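Local coordinates for protein muconate lactonizing enzyme (PDB 3I4K) that belongs to the magnesium-binding enolase superfamily, joining an N-terminal capping domain to a C-terminal beta-alpha barrel domain, at residues Asp251-Trp255 with Thr277-Gly281; Val254-Ala260 with Lys287-Ile291; Tyr50-Pro56 with Ser304-Gly310; Leu234-Arg238 with Ala262-Ala268. One frame throughout, in Å; residues are numbered along the deposited sequence.

Interaction 1: Asp251-Trp255 with Thr277-Gly281. With MG (magnesium ion), chain J.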
loop_
_atom_site.group_PDB
_atom_site.type_symbol
_atom_site.label_atom_id
_atom_site.label_comp_id
_atom_site.label_asym_id
_atom_site.label_seq_id
_atom_site.Cartn_x
_atom_site.Cartn_y
_atom_site.Cartn_z
ATOM N N ASP A 251 -4.249 -17.963 6.637
ATOM C CA ASP A 251 -4.197 -17.173 7.854
ATOM C C ASP A 251 -2.783 -17.242 8.418
ATOM O O ASP A 251 -1.998 -16.327 8.207
ATOM C CB ASP A 251 -5.214 -17.697 8.877
ATOM C CG ASP A 251 -5.376 -16.769 10.075
ATOM O OD1 ASP A 251 -4.611 -15.783 10.185
ATOM O OD2 ASP A 251 -6.267 -17.044 10.911
ATOM N N GLU A 252 -2.429 -18.327 9.111
ATOM C CA GLU A 252 -1.072 -18.397 9.651
ATOM C C GLU A 252 -0.014 -18.399 8.557
ATOM O O GLU A 252 1.137 -18.067 8.819
ATOM C CB GLU A 252 -0.865 -19.605 10.585
ATOM C CG GLU A 252 -1.944 -20.668 10.580
ATOM C CD GLU A 252 -3.192 -20.291 11.362
ATOM O OE1 GLU A 252 -3.297 -20.610 12.568
ATOM O OE2 GLU A 252 -4.081 -19.680 10.757
ATOM N N SER A 253 -0.386 -18.772 7.335
ATOM C CA SER A 253 0.575 -18.761 6.235
ATOM C C SER A 253 0.921 -17.338 5.796
ATOM O O SER A 253 1.950 -17.126 5.155
ATOM C CB SER A 253 0.029 -19.507 5.008
ATOM O OG SER A 253 -0.016 -20.905 5.210
ATOM N N VAL A 254 0.075 -16.363 6.120
ATOM C CA VAL A 254 0.343 -14.989 5.691
ATOM C C VAL A 254 0.339 -13.929 6.788
ATOM O O VAL A 254 -0.714 -13.510 7.243
ATOM C CB VAL A 254 -0.672 -14.519 4.596
ATOM C CG1 VAL A 254 -0.380 -13.059 4.198
ATOM C CG2 VAL A 254 -0.589 -15.428 3.364
ATOM N N TRP A 255 1.530 -13.495 7.187
ATOM C CA TRP A 255 1.691 -12.442 8.192
ATOM C C TRP A 255 2.316 -11.213 7.499
ATOM O O TRP A 255 1.925 -10.070 7.744
ATOM C CB TRP A 255 2.684 -12.849 9.282
ATOM C CG TRP A 255 2.332 -13.949 10.221
ATOM C CD1 TRP A 255 1.776 -15.153 9.918
ATOM C CD2 TRP A 255 2.727 -14.022 11.598
ATOM N NE1 TRP A 255 1.817 -15.987 11.021
ATOM C CE2 TRP A 255 2.399 -15.314 12.064
ATOM C CE3 TRP A 255 3.339 -13.119 12.480
ATOM C CZ2 TRP A 255 2.667 -15.730 13.376
ATOM C CZ3 TRP A 255 3.607 -13.534 13.787
ATOM C CH2 TRP A 255 3.271 -14.830 14.220
ATOM N N THR A 277 -3.388 -6.604 13.287
ATOM C CA THR A 277 -2.509 -7.012 14.374
ATOM C C THR A 277 -1.409 -7.969 13.905
ATOM O O THR A 277 -0.219 -7.738 14.156
ATOM C CB THR A 277 -3.315 -7.672 15.522
ATOM O OG1 THR A 277 -4.268 -8.599 14.983
ATOM C CG2 THR A 277 -4.059 -6.601 16.327
ATOM N N LYS A 278 -1.812 -9.027 13.209
ATOM C CA LYS A 278 -0.880 -10.026 12.705
ATOM C C LYS A 278 0.112 -9.478 11.675
ATOM O O LYS A 278 1.235 -9.960 11.590
ATOM C CB LYS A 278 -1.653 -11.193 12.090
ATOM C CG LYS A 278 -0.780 -12.248 11.392
ATOM C CD LYS A 278 -1.640 -13.301 10.667
ATOM C CE LYS A 278 -2.593 -12.657 9.653
ATOM N NZ LYS A 278 -3.321 -13.673 8.825
ATOM N N HIS A 279 -0.294 -8.467 10.907
ATOM C CA HIS A 279 0.587 -7.920 9.888
ATOM C C HIS A 279 1.566 -6.900 10.421
ATOM O O HIS A 279 2.444 -6.428 9.698
ATOM C CB HIS A 279 -0.231 -7.325 8.746
ATOM C CG HIS A 279 -1.103 -8.328 8.058
ATOM N ND1 HIS A 279 -0.642 -9.567 7.671
ATOM C CD2 HIS A 279 -2.402 -8.274 7.683
ATOM C CE1 HIS A 279 -1.623 -10.234 7.086
ATOM N NE2 HIS A 279 -2.701 -9.472 7.080
ATOM N N GLY A 280 1.420 -6.558 11.693
ATOM C CA GLY A 280 2.329 -5.600 12.289
ATOM C C GLY A 280 1.985 -4.147 12.044
ATOM O O GLY A 280 2.880 -3.316 11.892
ATOM N N GLY A 281 0.697 -3.836 11.986
ATOM C CA GLY A 281 0.292 -2.454 11.793
ATOM C C GLY A 281 -0.625 -2.152 10.627
ATOM O O GLY A 281 -0.896 -3.001 9.770
HETATM MG MG MG J . -7.711 -18.313 11.525
HETATM O O HOH W 1 -6.477 -19.909 10.958
#

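Interaction 2: Val254-Ala260 with Lys287-Ile291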
loop_
_atom_site.group_PDB
_atom_site.type_symbol
_atom_site.label_atom_id
_atom_site.label_comp_id
_atom_site.label_asym_id
_atom_site.label_seq_id
_atom_site.Cartn_x
_atom_site.Cartn_y
_atom_site.Cartn_z
ATOM N N VAL A 254 0.075 -16.363 6.120
ATOM C CA VAL A 254 0.343 -14.989 5.691
ATOM C C VAL A 254 0.339 -13.929 6.788
ATOM O O VAL A 254 -0.714 -13.510 7.243
ATOM C CB VAL A 254 -0.672 -14.519 4.596
ATOM C CG1 VAL A 254 -0.380 -13.059 4.198
ATOM C CG2 VAL A 254 -0.589 -15.428 3.364
ATOM N N TRP A 255 1.530 -13.495 7.187
ATOM C CA TRP A 255 1.691 -12.442 8.192
ATOM C C TRP A 255 2.316 -11.213 7.499
ATOM O O TRP A 255 1.925 -10.070 7.744
ATOM C CB TRP A 255 2.684 -12.849 9.282
ATOM C CG TRP A 255 2.332 -13.949 10.221
ATOM C CD1 TRP A 255 1.776 -15.153 9.918
ATOM C CD2 TRP A 255 2.727 -14.022 11.598
ATOM N NE1 TRP A 255 1.817 -15.987 11.021
ATOM C CE2 TRP A 255 2.399 -15.314 12.064
ATOM C CE3 TRP A 255 3.339 -13.119 12.480
ATOM C CZ2 TRP A 255 2.667 -15.730 13.376
ATOM C CZ3 TRP A 255 3.607 -13.534 13.787
ATOM C CH2 TRP A 255 3.271 -14.830 14.220
ATOM N N THR A 256 3.306 -11.472 6.650
ATOM C CA THR A 256 4.046 -10.419 5.955
ATOM C C THR A 256 3.777 -10.299 4.446
ATOM O O THR A 256 3.257 -11.222 3.821
ATOM C CB THR A 256 5.554 -10.647 6.127
ATOM O OG1 THR A 256 5.967 -11.715 5.266
ATOM C CG2 THR A 256 5.883 -11.044 7.573
ATOM N N PRO A 257 4.123 -9.139 3.852
ATOM C CA PRO A 257 3.938 -8.885 2.414
ATOM C C PRO A 257 4.628 -9.983 1.606
ATOM O O PRO A 257 4.073 -10.502 0.635
ATOM C CB PRO A 257 4.609 -7.523 2.216
ATOM C CG PRO A 257 4.291 -6.811 3.519
ATOM C CD PRO A 257 4.542 -7.907 4.561
ATOM N N ALA A 258 5.840 -10.334 2.018
ATOM C CA ALA A 258 6.602 -11.391 1.354
ATOM C C ALA A 258 5.822 -12.717 1.380
ATOM O O ALA A 258 5.798 -13.465 0.390
ATOM C CB ALA A 258 7.980 -11.568 2.029
ATOM N N GLU A 259 5.177 -13.007 2.506
ATOM C CA GLU A 259 4.411 -14.240 2.603
ATOM C C GLU A 259 3.130 -14.129 1.767
ATOM O O GLU A 259 2.634 -15.126 1.265
ATOM C CB GLU A 259 4.090 -14.562 4.072
ATOM C CG GLU A 259 5.345 -14.727 4.928
ATOM C CD GLU A 259 5.038 -15.067 6.376
ATOM O OE1 GLU A 259 4.072 -14.501 6.939
ATOM O OE2 GLU A 259 5.769 -15.894 6.954
ATOM N N ALA A 260 2.593 -12.924 1.603
ATOM C CA ALA A 260 1.396 -12.781 0.768
ATOM C C ALA A 260 1.788 -13.055 -0.698
ATOM O O ALA A 260 1.028 -13.649 -1.470
ATOM C CB ALA A 260 0.818 -11.380 0.900
ATOM N N LYS A 287 -0.056 -3.022 2.660
ATOM C CA LYS A 287 0.806 -3.758 1.742
ATOM C C LYS A 287 0.223 -5.132 1.439
ATOM O O LYS A 287 0.227 -5.572 0.286
ATOM C CB LYS A 287 2.213 -3.888 2.327
ATOM C CG LYS A 287 2.856 -2.536 2.655
ATOM C CD LYS A 287 4.276 -2.720 3.147
ATOM C CE LYS A 287 4.880 -1.411 3.629
ATOM N NZ LYS A 287 6.235 -1.649 4.190
ATOM N N ILE A 288 -0.293 -5.807 2.465
ATOM C CA ILE A 288 -0.885 -7.127 2.258
ATOM C C ILE A 288 -2.010 -6.985 1.238
ATOM O O ILE A 288 -2.108 -7.758 0.288
ATOM C CB ILE A 288 -1.505 -7.713 3.564
ATOM C CG1 ILE A 288 -0.443 -7.857 4.658
ATOM C CG2 ILE A 288 -2.155 -9.065 3.259
ATOM C CD1 ILE A 288 0.594 -8.981 4.449
ATOM N N ALA A 289 -2.863 -5.985 1.441
ATOM C CA ALA A 289 -3.994 -5.760 0.549
ATOM C C ALA A 289 -3.574 -5.484 -0.897
ATOM O O ALA A 289 -4.187 -5.996 -1.841
ATOM C CB ALA A 289 -4.847 -4.607 1.073
ATOM N N ALA A 290 -2.536 -4.667 -1.060
ATOM C CA ALA A 290 -2.032 -4.312 -2.390
ATOM C C ALA A 290 -1.597 -5.555 -3.159
ATOM O O ALA A 290 -1.946 -5.726 -4.323
ATOM C CB ALA A 290 -0.851 -3.359 -2.262
ATOM N N ILE A 291 -0.828 -6.412 -2.492
ATOM C CA ILE A 291 -0.331 -7.631 -3.114
ATOM C C ILE A 291 -1.482 -8.583 -3.424
ATOM O O ILE A 291 -1.608 -9.062 -4.546
ATOM C CB ILE A 291 0.721 -8.295 -2.206
ATOM C CG1 ILE A 291 1.950 -7.381 -2.124
ATOM C CG2 ILE A 291 1.094 -9.677 -2.732
ATOM C CD1 ILE A 291 2.860 -7.680 -0.946
#

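Interaction 3: Tyr50-Pro56 with Ser304-Gly310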
loop_
_atom_site.group_PDB
_atom_site.type_symbol
_atom_site.label_atom_id
_atom_site.label_comp_id
_atom_site.label_asym_id
_atom_site.label_seq_id
_atom_site.Cartn_x
_atom_site.Cartn_y
_atom_site.Cartn_z
ATOM N N TYR A 50 -4.148 4.826 21.437
ATOM C CA TYR A 50 -4.147 3.443 21.908
ATOM C C TYR A 50 -4.055 2.377 20.821
ATOM O O TYR A 50 -4.622 2.520 19.734
ATOM C CB TYR A 50 -5.397 3.189 22.749
ATOM C CG TYR A 50 -5.444 4.009 24.013
ATOM C CD1 TYR A 50 -4.627 3.696 25.099
ATOM C CD2 TYR A 50 -6.279 5.120 24.114
ATOM C CE1 TYR A 50 -4.640 4.467 26.253
ATOM C CE2 TYR A 50 -6.299 5.901 25.264
ATOM C CZ TYR A 50 -5.478 5.569 26.331
ATOM O OH TYR A 50 -5.497 6.331 27.479
ATOM N N GLY A 51 -3.339 1.302 21.144
ATOM C CA GLY A 51 -3.165 0.187 20.227
ATOM C C GLY A 51 -3.132 -1.106 21.019
ATOM O O GLY A 51 -2.781 -1.094 22.200
ATOM N N GLU A 52 -3.485 -2.222 20.380
ATOM C CA GLU A 52 -3.506 -3.519 21.054
ATOM C C GLU A 52 -2.461 -4.550 20.626
ATOM O O GLU A 52 -2.264 -4.800 19.438
ATOM C CB GLU A 52 -4.890 -4.162 20.910
ATOM C CG GLU A 52 -5.977 -3.571 21.808
ATOM C CD GLU A 52 -7.285 -4.329 21.710
ATOM O OE1 GLU A 52 -7.266 -5.494 21.267
ATOM O OE2 GLU A 52 -8.335 -3.776 22.088
ATOM N N GLY A 53 -1.796 -5.144 21.614
ATOM C CA GLY A 53 -0.838 -6.206 21.356
ATOM C C GLY A 53 -1.658 -7.431 21.730
ATOM O O GLY A 53 -1.763 -7.774 22.909
ATOM N N VAL A 54 -2.241 -8.098 20.736
ATOM C CA VAL A 54 -3.117 -9.228 21.015
ATOM C C VAL A 54 -3.108 -10.371 19.992
ATOM O O VAL A 54 -3.082 -10.133 18.786
ATOM C CB VAL A 54 -4.569 -8.702 21.153
ATOM C CG1 VAL A 54 -4.962 -7.941 19.885
ATOM C CG2 VAL A 54 -5.535 -9.838 21.409
ATOM N N VAL A 55 -3.129 -11.604 20.500
ATOM C CA VAL A 55 -3.164 -12.819 19.684
ATOM C C VAL A 55 -4.380 -13.624 20.135
ATOM O O VAL A 55 -4.910 -13.396 21.217
ATOM C CB VAL A 55 -1.904 -13.694 19.869
ATOM C CG1 VAL A 55 -0.689 -12.989 19.294
ATOM C CG2 VAL A 55 -1.696 -14.015 21.353
ATOM N N PRO A 56 -4.833 -14.587 19.316
ATOM C CA PRO A 56 -5.999 -15.410 19.656
ATOM C C PRO A 56 -5.812 -16.338 20.850
ATOM O O PRO A 56 -5.551 -17.530 20.669
ATOM C CB PRO A 56 -6.252 -16.207 18.369
ATOM C CG PRO A 56 -5.591 -15.390 17.305
ATOM C CD PRO A 56 -4.341 -14.923 17.969
ATOM N N SER A 304 -7.981 -11.267 15.302
ATOM C CA SER A 304 -7.103 -12.025 16.175
ATOM C C SER A 304 -7.819 -11.987 17.524
ATOM O O SER A 304 -7.197 -12.155 18.579
ATOM C CB SER A 304 -5.746 -11.336 16.293
ATOM O OG SER A 304 -5.019 -11.446 15.086
ATOM N N LEU A 305 -9.135 -11.770 17.459
ATOM C CA LEU A 305 -9.988 -11.643 18.637
ATOM C C LEU A 305 -9.549 -10.408 19.410
ATOM O O LEU A 305 -9.281 -10.468 20.615
ATOM C CB LEU A 305 -9.903 -12.886 19.527
ATOM C CG LEU A 305 -10.932 -14.001 19.306
ATOM C CD1 LEU A 305 -11.754 -13.783 18.036
ATOM C CD2 LEU A 305 -10.185 -15.325 19.256
ATOM N N GLU A 306 -9.463 -9.290 18.694
ATOM C CA GLU A 306 -9.070 -8.020 19.298
ATOM C C GLU A 306 -10.164 -7.513 20.218
ATOM O O GLU A 306 -11.339 -7.871 20.062
ATOM C CB GLU A 306 -8.837 -6.936 18.232
ATOM C CG GLU A 306 -7.686 -7.184 17.260
ATOM C CD GLU A 306 -8.058 -8.106 16.115
ATOM O OE1 GLU A 306 -9.237 -8.508 16.022
ATOM O OE2 GLU A 306 -7.166 -8.422 15.305
ATOM N N GLY A 307 -9.768 -6.679 21.172
ATOM C CA GLY A 307 -10.734 -6.079 22.068
ATOM C C GLY A 307 -11.358 -4.927 21.293
ATOM O O GLY A 307 -11.216 -4.866 20.068
ATOM N N PRO A 308 -12.049 -3.991 21.962
ATOM C CA PRO A 308 -12.671 -2.860 21.263
ATOM C C PRO A 308 -11.687 -1.965 20.515
ATOM O O PRO A 308 -11.969 -1.528 19.405
ATOM C CB PRO A 308 -13.402 -2.123 22.385
ATOM C CG PRO A 308 -12.556 -2.435 23.597
ATOM C CD PRO A 308 -12.296 -3.910 23.411
ATOM N N ILE A 309 -10.536 -1.695 21.119
ATOM C CA ILE A 309 -9.533 -0.851 20.485
ATOM C C ILE A 309 -8.987 -1.510 19.214
ATOM O O ILE A 309 -8.978 -0.905 18.143
ATOM C CB ILE A 309 -8.357 -0.559 21.457
ATOM C CG1 ILE A 309 -8.782 0.495 22.489
ATOM C CG2 ILE A 309 -7.143 -0.070 20.697
ATOM C CD1 ILE A 309 -9.174 1.838 21.879
ATOM N N GLY A 310 -8.542 -2.758 19.342
ATOM C CA GLY A 310 -7.992 -3.460 18.199
ATOM C C GLY A 310 -8.988 -3.634 17.075
ATOM O O GLY A 310 -8.640 -3.501 15.896
#

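Interaction 4: Leu234-Arg238 with Ala262-Ala268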
loop_
_atom_site.group_PDB
_atom_site.type_symbol
_atom_site.label_atom_id
_atom_site.label_comp_id
_atom_site.label_asym_id
_atom_site.label_seq_id
_atom_site.Cartn_x
_atom_site.Cartn_y
_atom_site.Cartn_z
ATOM N N LEU A 234 2.465 -24.344 1.552
ATOM C CA LEU A 234 1.573 -23.695 0.598
ATOM C C LEU A 234 1.094 -24.679 -0.472
ATOM O O LEU A 234 -0.047 -24.593 -0.934
ATOM C CB LEU A 234 2.272 -22.494 -0.062
ATOM C CG LEU A 234 2.858 -21.456 0.901
ATOM C CD1 LEU A 234 3.369 -20.260 0.101
ATOM C CD2 LEU A 234 1.797 -21.013 1.916
ATOM N N GLU A 235 1.948 -25.627 -0.848
ATOM C CA GLU A 235 1.584 -26.594 -1.884
ATOM C C GLU A 235 0.374 -27.425 -1.466
ATOM O O GLU A 235 -0.460 -27.803 -2.296
ATOM C CB GLU A 235 2.783 -27.501 -2.210
ATOM C CG GLU A 235 3.811 -26.847 -3.138
ATOM C CD GLU A 235 5.053 -27.713 -3.361
ATOM O OE1 GLU A 235 4.916 -28.940 -3.503
ATOM O OE2 GLU A 235 6.170 -27.166 -3.402
ATOM N N THR A 236 0.263 -27.699 -0.174
ATOM C CA THR A 236 -0.873 -28.465 0.323
ATOM C C THR A 236 -2.182 -27.675 0.264
ATOM O O THR A 236 -3.239 -28.238 -0.030
ATOM C CB THR A 236 -0.588 -28.959 1.748
ATOM O OG1 THR A 236 0.328 -30.059 1.676
ATOM C CG2 THR A 236 -1.856 -29.390 2.442
ATOM N N LEU A 237 -2.131 -26.373 0.535
ATOM C CA LEU A 237 -3.345 -25.558 0.470
ATOM C C LEU A 237 -3.867 -25.584 -0.963
ATOM O O LEU A 237 -5.082 -25.660 -1.204
ATOM C CB LEU A 237 -3.061 -24.116 0.882
ATOM C CG LEU A 237 -2.450 -23.874 2.268
ATOM C CD1 LEU A 237 -2.292 -22.390 2.493
ATOM C CD2 LEU A 237 -3.327 -24.487 3.360
ATOM N N ARG A 238 -2.940 -25.510 -1.917
ATOM C CA ARG A 238 -3.289 -25.549 -3.338
ATOM C C ARG A 238 -3.878 -26.912 -3.694
ATOM O O ARG A 238 -4.865 -27.011 -4.427
ATOM C CB ARG A 238 -2.036 -25.300 -4.195
ATOM C CG ARG A 238 -2.213 -25.582 -5.683
ATOM C CD ARG A 238 -3.345 -24.768 -6.268
ATOM N NE ARG A 238 -3.488 -24.963 -7.709
ATOM C CZ ARG A 238 -4.567 -24.600 -8.408
ATOM N NH1 ARG A 238 -5.600 -24.022 -7.791
ATOM N NH2 ARG A 238 -4.618 -24.814 -9.723
ATOM N N ALA A 262 4.215 -14.982 -1.634
ATOM C CA ALA A 262 4.488 -16.409 -1.745
ATOM C C ALA A 262 3.201 -17.191 -2.024
ATOM O O ALA A 262 3.194 -18.134 -2.823
ATOM C CB ALA A 262 5.164 -16.923 -0.468
ATOM N N VAL A 263 2.118 -16.805 -1.361
ATOM C CA VAL A 263 0.827 -17.446 -1.570
ATOM C C VAL A 263 0.339 -17.150 -2.992
ATOM O O VAL A 263 -0.205 -18.019 -3.666
ATOM C CB VAL A 263 -0.202 -16.947 -0.514
ATOM C CG1 VAL A 263 -1.613 -17.271 -0.941
ATOM C CG2 VAL A 263 0.094 -17.608 0.835
ATOM N N VAL A 264 0.541 -15.922 -3.458
ATOM C CA VAL A 264 0.122 -15.556 -4.811
ATOM C C VAL A 264 0.859 -16.415 -5.837
ATOM O O VAL A 264 0.247 -16.971 -6.753
ATOM C CB VAL A 264 0.404 -14.062 -5.107
ATOM C CG1 VAL A 264 0.314 -13.783 -6.621
ATOM C CG2 VAL A 264 -0.589 -13.195 -4.366
ATOM N N LYS A 265 2.171 -16.523 -5.684
ATOM C CA LYS A 265 2.966 -17.326 -6.601
ATOM C C LYS A 265 2.636 -18.816 -6.539
ATOM O O LYS A 265 2.770 -19.520 -7.529
ATOM C CB LYS A 265 4.453 -17.156 -6.321
ATOM C CG LYS A 265 5.039 -15.794 -6.642
ATOM C CD LYS A 265 6.531 -15.842 -6.338
ATOM C CE LYS A 265 7.176 -14.474 -6.351
ATOM N NZ LYS A 265 8.579 -14.570 -5.836
ATOM N N ALA A 266 2.222 -19.306 -5.376
ATOM C CA ALA A 266 1.903 -20.729 -5.254
ATOM C C ALA A 266 0.430 -21.040 -5.546
ATOM O O ALA A 266 0.034 -22.203 -5.531
ATOM C CB ALA A 266 2.262 -21.219 -3.870
ATOM N N GLN A 267 -0.359 -19.996 -5.804
ATOM C CA GLN A 267 -1.791 -20.115 -6.071
ATOM C C GLN A 267 -2.360 -20.953 -4.955
ATOM O O GLN A 267 -3.177 -21.838 -5.178
ATOM C CB GLN A 267 -2.048 -20.795 -7.419
ATOM C CG GLN A 267 -1.353 -20.116 -8.593
ATOM C CD GLN A 267 -1.802 -20.663 -9.935
ATOM O OE1 GLN A 267 -1.955 -21.872 -10.104
ATOM N NE2 GLN A 267 -2.001 -19.774 -10.902
ATOM N N ALA A 268 -1.926 -20.631 -3.740
ATOM C CA ALA A 268 -2.300 -21.374 -2.545
ATOM C C ALA A 268 -3.632 -21.036 -1.879
ATOM O O ALA A 268 -4.100 -21.802 -1.018
ATOM C CB ALA A 268 -1.155 -21.260 -1.514
HETATM O O HOH W 2 -5.932 -23.267 -2.358
HETATM O O HOH W 3 -5.761 -22.890 -4.972
#

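Interaction 1: Asp251-Trp255 with Thr277-Gly281
K278 grips D251 at two places. Its NZ forms a salt bridge with D251 OD1 at 2.8 Å and a hydrogen bond with D251 O at 3.0 Å. OD1 is approached on its anti side, 22° out of the carboxylate plane, while OD2 binds the magnesium ion at 2.0 Å. NZ is also hydrogen-bonded to A273 O and gives a weak bond to V254 O. On the other face of the D251 carbonyl, V254 N closes a type I turn that holds this oxygen in place. A bend in K278 (chi3 57°) turns its tip toward these oxygens, while its CG rests over one face of the W255 indole in a CH-pi contact, the side chains crossing almost at right angles. Next to it, H279 ND1 donates to W255 O at 2.6 Å; this oxygen lies near the imidazole plane, and the N-H...O angle is 162°. The segments are the loops after barrel strands 247-250 and 271-274, at the metal site, where K275 NZ is hydrogen-bonded to D251 OD2 and D200 and E226 join D251 on the metal. With one oxygen on the magnesium ion and the other on a lysine, the D251 carboxylate is probably held against rotation.

Interaction 2: Val254-Ala260 with Lys287-Ile291
Apolar contact between I288, I291 and the loop leading into helix 257-266, together with its first turn, makes up most of this interface. The CD1 methyl of I288 is its hub: it presses on the main chain, 3.4 Å from T256 C, and has V254 CG1, P257 CD and A260 CB around it. The I288 chain crosses the P257 ring at about a right angle. One helical turn on, I291 lays its two branches along the first turn of the other helix. With CG1 anti to the carbonyl carbon (chi1 -66°), CD1 lies against P257 CB at 3.6 Å, and CG2, anti to the backbone N, meets A260 CB at 4.0 Å. K287 adds its aliphatic root, with CB 3.8 Å from P257 CG. Its extended chain then leads away to salt bridges with E284 and with E293 of the second subunit.

Polar bonds serve the first segment internally. T256 is the N-cap of helix 257-266, and with E259 it forms a capping box: E259 N donates to T256 OG1 (3.1 Å), and T256 N donates back to E259 OE1 (3.1 Å). That carboxylate oxygen also accepts from W255 N at 2.7 Å, so two main-chain N-H groups hold it. Such packing of two successive helices, each following its own parallel strand (247-250 and 271-274), is typical of the outer layer of a beta-alpha barrel.

Interaction 3: Tyr50-Pro56 with Ser304-Gly310
E52 points its carboxylate into the turn that starts helix 308-320, and each oxygen finds a main-chain N-H there. OE1 uses its syn lone pair to accept from G307 N, the N-cap residue, at 2.8 Å. OE2 is met quite differently: G310 N, 2.9 Å away, comes from almost straight above the carboxylate plane (85° out of it). OE2 is also hydrogen-bonded to Y340 OH. A carboxylate set against the first turn of a helix is probably favoured by the positive end of the helix dipole.

I309 lies obliquely across the same glutamate, its CB 3.3 Å from E52 OE2. Its CG2 branch reaches back along the strand to Y50 O (3.7 Å), and its CD1 touches Y50 CB. Strand 48-53 is at the edge of the antiparallel sheet within this chain, and the contact docks the N-terminal domain against the loop and helix following strand 298-301 of the barrel, the two-domain architecture of the enolase superfamily.

Further along the segment, V54 and E306 cross at about a right angle. V54 CG1, set between the backbone N and the carbonyl carbon (chi1 56°), abuts E306 CG at 3.9 Å, while CG2 faces L305 O at the same distance. The E306 chain folds back at chi2 so that OE2 accepts from S304 N (3.0 Å); OE2 and S304 OG are both hydrogen-bonded to T277 OG1. At the far end the P56 ring leans on S304, with P56 CB 4.1 Å from L305 CD2.

Interaction 4: Leu234-Arg238 with Ala262-Ala268
L234 projects from its helix into the side of helix 257-266, and its CB and both methyls meet atoms of that helix or of the residues that follow it. Its CB touches two alanine methyls on the same side, A268 CB at 3.9 Å and A266 CB at 4.0 Å. CG, placed anti to the carbonyl carbon (chi1 -54°), sends the fork back toward A262 and V263, earlier in the opposing helix. There CD1 sits 3.6 Å from A262 O and beside A262 CB, whereas CD2 meets V263 CG2 at 4.0 Å.

These are successive helices on the outside of the beta-alpha barrel. Their short segments approach to 10.0 Å between axes and cross at -48°. The second helix ends in a Schellman motif at Q267, which brings A268 against L234 and L237.

Toward the solvent side the chemistry becomes polar. R238 runs alongside Q267, both pointing the same way, and its CD lies 3.1 Å from Q267 O. Q267 OE1 sits over one face of the guanidinium, toward its rim. A water in the guanidinium plane accepts from R238 NH1 (3.0 Å) and donates to Q267 O (2.8 Å). A second water joins L237 O to A268 O, the latter bond being weak.

Interactions 1 and 3 are buried near the middle of the chain and rely on charged or polar groups: a lysine and a metal-bound carboxylate in interaction 1, a glutamate on main-chain N-H groups in interaction 3. T277 connects them. Interactions 2 and 4 lie farther out and are mainly apolar. Both use helix 257-266, packed on helix 282-294 in one and on helix 234-244 in the other, and both adjoin the second subunit. Interaction 4 is partly exposed and adds bridging waters. V254 belongs to interactions 1 and 2 and touches V263 of interaction 4, whereas only interaction 3 has one of its own segments in the N-terminal domain.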